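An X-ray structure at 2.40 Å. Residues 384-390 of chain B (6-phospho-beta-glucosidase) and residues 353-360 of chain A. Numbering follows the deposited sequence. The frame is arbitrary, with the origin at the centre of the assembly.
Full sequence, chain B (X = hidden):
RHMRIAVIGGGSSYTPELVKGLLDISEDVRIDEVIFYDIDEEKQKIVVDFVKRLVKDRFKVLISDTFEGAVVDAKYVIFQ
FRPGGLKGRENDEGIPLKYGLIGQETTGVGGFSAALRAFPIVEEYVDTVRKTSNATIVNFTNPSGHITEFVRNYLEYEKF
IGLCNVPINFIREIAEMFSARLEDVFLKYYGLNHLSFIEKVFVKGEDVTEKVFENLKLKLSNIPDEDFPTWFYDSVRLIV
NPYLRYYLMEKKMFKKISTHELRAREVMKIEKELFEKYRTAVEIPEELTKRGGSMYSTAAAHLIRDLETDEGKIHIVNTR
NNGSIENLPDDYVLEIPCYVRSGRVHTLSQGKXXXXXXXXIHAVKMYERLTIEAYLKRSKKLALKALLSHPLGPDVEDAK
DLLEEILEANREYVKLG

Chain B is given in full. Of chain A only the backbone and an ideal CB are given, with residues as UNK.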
# COMPACT_ATOMS: atom_id res chain seq x y z
N LEU B 384 -27.54 13.81 -0.77
CA LEU B 384 -28.36 12.80 -0.09
C LEU B 384 -27.48 11.59 0.23
O LEU B 384 -27.54 11.06 1.31
CB LEU B 384 -29.53 12.39 -0.99
CG LEU B 384 -31.00 12.66 -0.65
CD1 LEU B 384 -31.26 13.56 0.57
CD2 LEU B 384 -31.77 13.18 -1.88
N LYS B 385 -26.68 11.19 -0.75
CA LYS B 385 -25.73 10.11 -0.60
C LYS B 385 -24.74 10.41 0.54
O LYS B 385 -24.55 9.58 1.44
CB LYS B 385 -25.01 9.93 -1.94
CG LYS B 385 -24.08 8.70 -2.02
CD LYS B 385 -23.41 8.67 -3.39
CE LYS B 385 -22.38 7.57 -3.42
NZ LYS B 385 -22.03 7.13 -4.75
N ALA B 386 -24.17 11.61 0.54
CA ALA B 386 -23.26 12.01 1.61
C ALA B 386 -23.96 12.00 2.97
O ALA B 386 -23.45 11.43 3.96
CB ALA B 386 -22.65 13.36 1.30
N LEU B 387 -25.16 12.59 3.02
CA LEU B 387 -25.93 12.63 4.26
C LEU B 387 -26.16 11.25 4.86
O LEU B 387 -26.01 11.04 6.09
CB LEU B 387 -27.28 13.32 4.01
CG LEU B 387 -27.84 14.42 4.92
CD1 LEU B 387 -26.81 15.08 5.83
CD2 LEU B 387 -28.53 15.47 4.06
N LEU B 388 -26.55 10.30 4.01
CA LEU B 388 -26.84 8.95 4.48
C LEU B 388 -25.62 8.21 4.95
O LEU B 388 -25.73 7.23 5.68
CB LEU B 388 -27.51 8.11 3.40
CG LEU B 388 -28.91 8.54 2.98
CD1 LEU B 388 -29.26 7.96 1.60
CD2 LEU B 388 -29.92 8.12 4.06
N SER B 389 -24.45 8.65 4.54
CA SER B 389 -23.21 7.95 4.89
C SER B 389 -22.71 8.31 6.28
O SER B 389 -21.85 7.60 6.82
CB SER B 389 -22.09 8.22 3.86
OG SER B 389 -21.50 9.51 4.00
N HIS B 390 -23.20 9.40 6.83
CA HIS B 390 -22.72 9.83 8.12
C HIS B 390 -23.26 8.94 9.23
O HIS B 390 -24.47 8.74 9.33
CB HIS B 390 -23.03 11.30 8.43
CG HIS B 390 -22.13 11.87 9.48
ND1 HIS B 390 -22.20 11.48 10.81
CD2 HIS B 390 -21.10 12.75 9.40
CE1 HIS B 390 -21.27 12.12 11.50
NE2 HIS B 390 -20.59 12.89 10.68
N UNK A 353 -13.54 1.10 -5.28
CA UNK A 353 -14.82 1.05 -4.61
C UNK A 353 -15.32 2.46 -4.27
O UNK A 353 -14.54 3.38 -3.99
CB UNK A 353 -14.72 0.20 -3.34
N UNK A 354 -16.65 2.60 -4.30
CA UNK A 354 -17.37 3.83 -4.01
C UNK A 354 -17.24 4.19 -2.50
O UNK A 354 -17.37 3.31 -1.65
CB UNK A 354 -18.84 3.68 -4.41
N UNK A 355 -17.00 5.47 -2.18
CA UNK A 355 -16.78 5.89 -0.79
C UNK A 355 -17.95 5.52 0.10
O UNK A 355 -17.76 5.18 1.26
CB UNK A 355 -16.54 7.40 -0.72
N UNK A 356 -19.16 5.56 -0.45
CA UNK A 356 -20.39 5.24 0.29
C UNK A 356 -20.33 3.79 0.73
O UNK A 356 -20.59 3.45 1.89
CB UNK A 356 -21.64 5.50 -0.56
N UNK A 357 -19.99 2.91 -0.19
CA UNK A 357 -19.76 1.51 0.15
C UNK A 357 -18.60 1.32 1.15
O UNK A 357 -18.71 0.53 2.09
CB UNK A 357 -19.48 0.72 -1.13
N UNK A 358 -17.49 2.03 0.95
CA UNK A 358 -16.34 1.90 1.86
C UNK A 358 -16.70 2.32 3.31
O UNK A 358 -16.21 1.72 4.25
CB UNK A 358 -15.18 2.75 1.35
N UNK A 359 -17.57 3.32 3.48
CA UNK A 359 -17.92 3.75 4.82
C UNK A 359 -18.46 2.56 5.61
O UNK A 359 -18.09 2.37 6.79
CB UNK A 359 -18.94 4.89 4.78
N UNK A 360 -19.31 1.75 4.98
CA UNK A 360 -19.80 0.55 5.66
C UNK A 360 -18.75 -0.56 5.76
O UNK A 360 -18.58 -1.13 6.82
CB UNK A 360 -21.03 0.02 4.93

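Two helices run nearly side by side here, their N-to-C directions only 6° apart and their axes 10.1 Å apart at closest approach. Chain A enters its helix within this stretch, so the contact combines a helix start with one flank of the first turns.

Position 353 lies out of reach of chain B, and an ideal CB there finds nothing within 5.5 Å. With phi/psi of -87/147, an extended conformation open to most residues, the contact sets no rule. The deposited residue is Gly353(A).

Position 354 is far more constrained. Its CA-to-CB bond points toward chain B, and the ideal CB sits 4.7 Å from Lys385(B) NZ, the end of a fully extended lysine. The backbone, at -68/137, stands right before a helix whose first amides need acceptors. A short side chain with an acceptor suits the cap: Ser, Thr, Asn or Asp. The nearby ammonium favours the acid among these. Asp354(A) does both jobs: OD1 accepts from the backbone N of position 356 at 2.8 Å, the capping bond, and OD2 meets Lys385(B) NZ at 2.5 Å in a short, hydrogen-bonded salt bridge. Chi1 near 180° (t) carries the carboxylate to the lysine.

Position 355 begins the helix with CA-to-CB sideways and no chain B atom near its ideal CB. Many helix-compatible residues would serve. His355(A) is found, its end leading away.

Position 356 is the centre of the contact. The CA of position 356 and the CA of Ser389(B) are 6.0 Å apart, and CA-to-CB points toward chain B. The ideal CB is 3.6 Å from Lys385(B) CE and 5.2 Å from Ser389(B) CB; beyond it, Leu388(B) adds an apolar surface. A long apolar residue is called for, with Leu, Met or Phe all plausible. Phe356(A), at chi1 -177° (t), has more of its own surface covered by the other stretch than any other residue of the chain A stretch. Leu388(B) CB approaches its CE1 to 3.9 Å at the ring edge, and Lys385(B) O also lies at the edge, 3.6 Å from Phe356(A) CD1. Ser389(B) CB packs obliquely, 3.9 Å from that same CD1. The lysine contributes methylenes as well as charge: its CE lies 3.6 Å from Phe356(A) CB.

Positions 357 and 358 are out of reach, so chain B does not discriminate among helix formers. They are Ala357(A) and Leu358(A).

Position 359, one helical turn after 356, again points toward chain B. Its ideal CB is 4.5 Å from Ser389(B) O, so a small residue would fit, and a polar one could exploit the carbonyl. Ser359(A), with chi1 at 64° (p), turns its OG back to donate to Phe356(A) O at 2.6 Å. A water then donates to both Ser359(A) OG and Ser389(B) O, 3.0 Å from each, linking the chains indirectly.

Position 360 points sideways with no chain B atom near its ideal CB; only a long side chain could return. Phe360(A), chi1 -61° (m), brings its end nearer, but CZ of Phe360(A) still stays 4.7 Å from Leu388(B) O.

Chain A 353-360: GDHFALSF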
# COMPACT_ATOMS: atom_id res chain seq x y z
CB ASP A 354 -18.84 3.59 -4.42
CG ASP A 354 -19.74 4.81 -4.25
OD1 ASP A 354 -20.04 5.16 -3.09
OD2 ASP A 354 -20.20 5.48 -5.20
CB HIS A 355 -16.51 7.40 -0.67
CG HIS A 355 -15.30 7.85 -1.44
ND1 HIS A 355 -15.31 8.97 -2.25
CD2 HIS A 355 -14.06 7.33 -1.53
CE1 HIS A 355 -14.12 9.10 -2.81
NE2 HIS A 355 -13.34 8.13 -2.38
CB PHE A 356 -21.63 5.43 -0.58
CG PHE A 356 -22.94 5.18 0.13
CD1 PHE A 356 -23.58 6.21 0.82
CD2 PHE A 356 -23.55 3.92 0.09
CE1 PHE A 356 -24.81 6.00 1.44
CE2 PHE A 356 -24.76 3.70 0.73
CZ PHE A 356 -25.40 4.75 1.41
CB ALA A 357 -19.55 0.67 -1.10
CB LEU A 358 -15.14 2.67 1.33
CG LEU A 358 -14.17 1.83 0.48
CD1 LEU A 358 -14.88 1.06 -0.64
CD2 LEU A 358 -13.01 2.67 -0.07
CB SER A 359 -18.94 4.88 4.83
OG SER A 359 -20.19 4.47 4.28
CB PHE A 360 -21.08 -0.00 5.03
CG PHE A 360 -22.23 0.97 5.07
CD1 PHE A 360 -22.98 1.14 6.24
CD2 PHE A 360 -22.55 1.71 3.94
CE1 PHE A 360 -24.04 2.04 6.27
CE2 PHE A 360 -23.61 2.60 3.96
CZ PHE A 360 -24.34 2.77 5.13
O HOH W 1 -22.06 4.65 6.56
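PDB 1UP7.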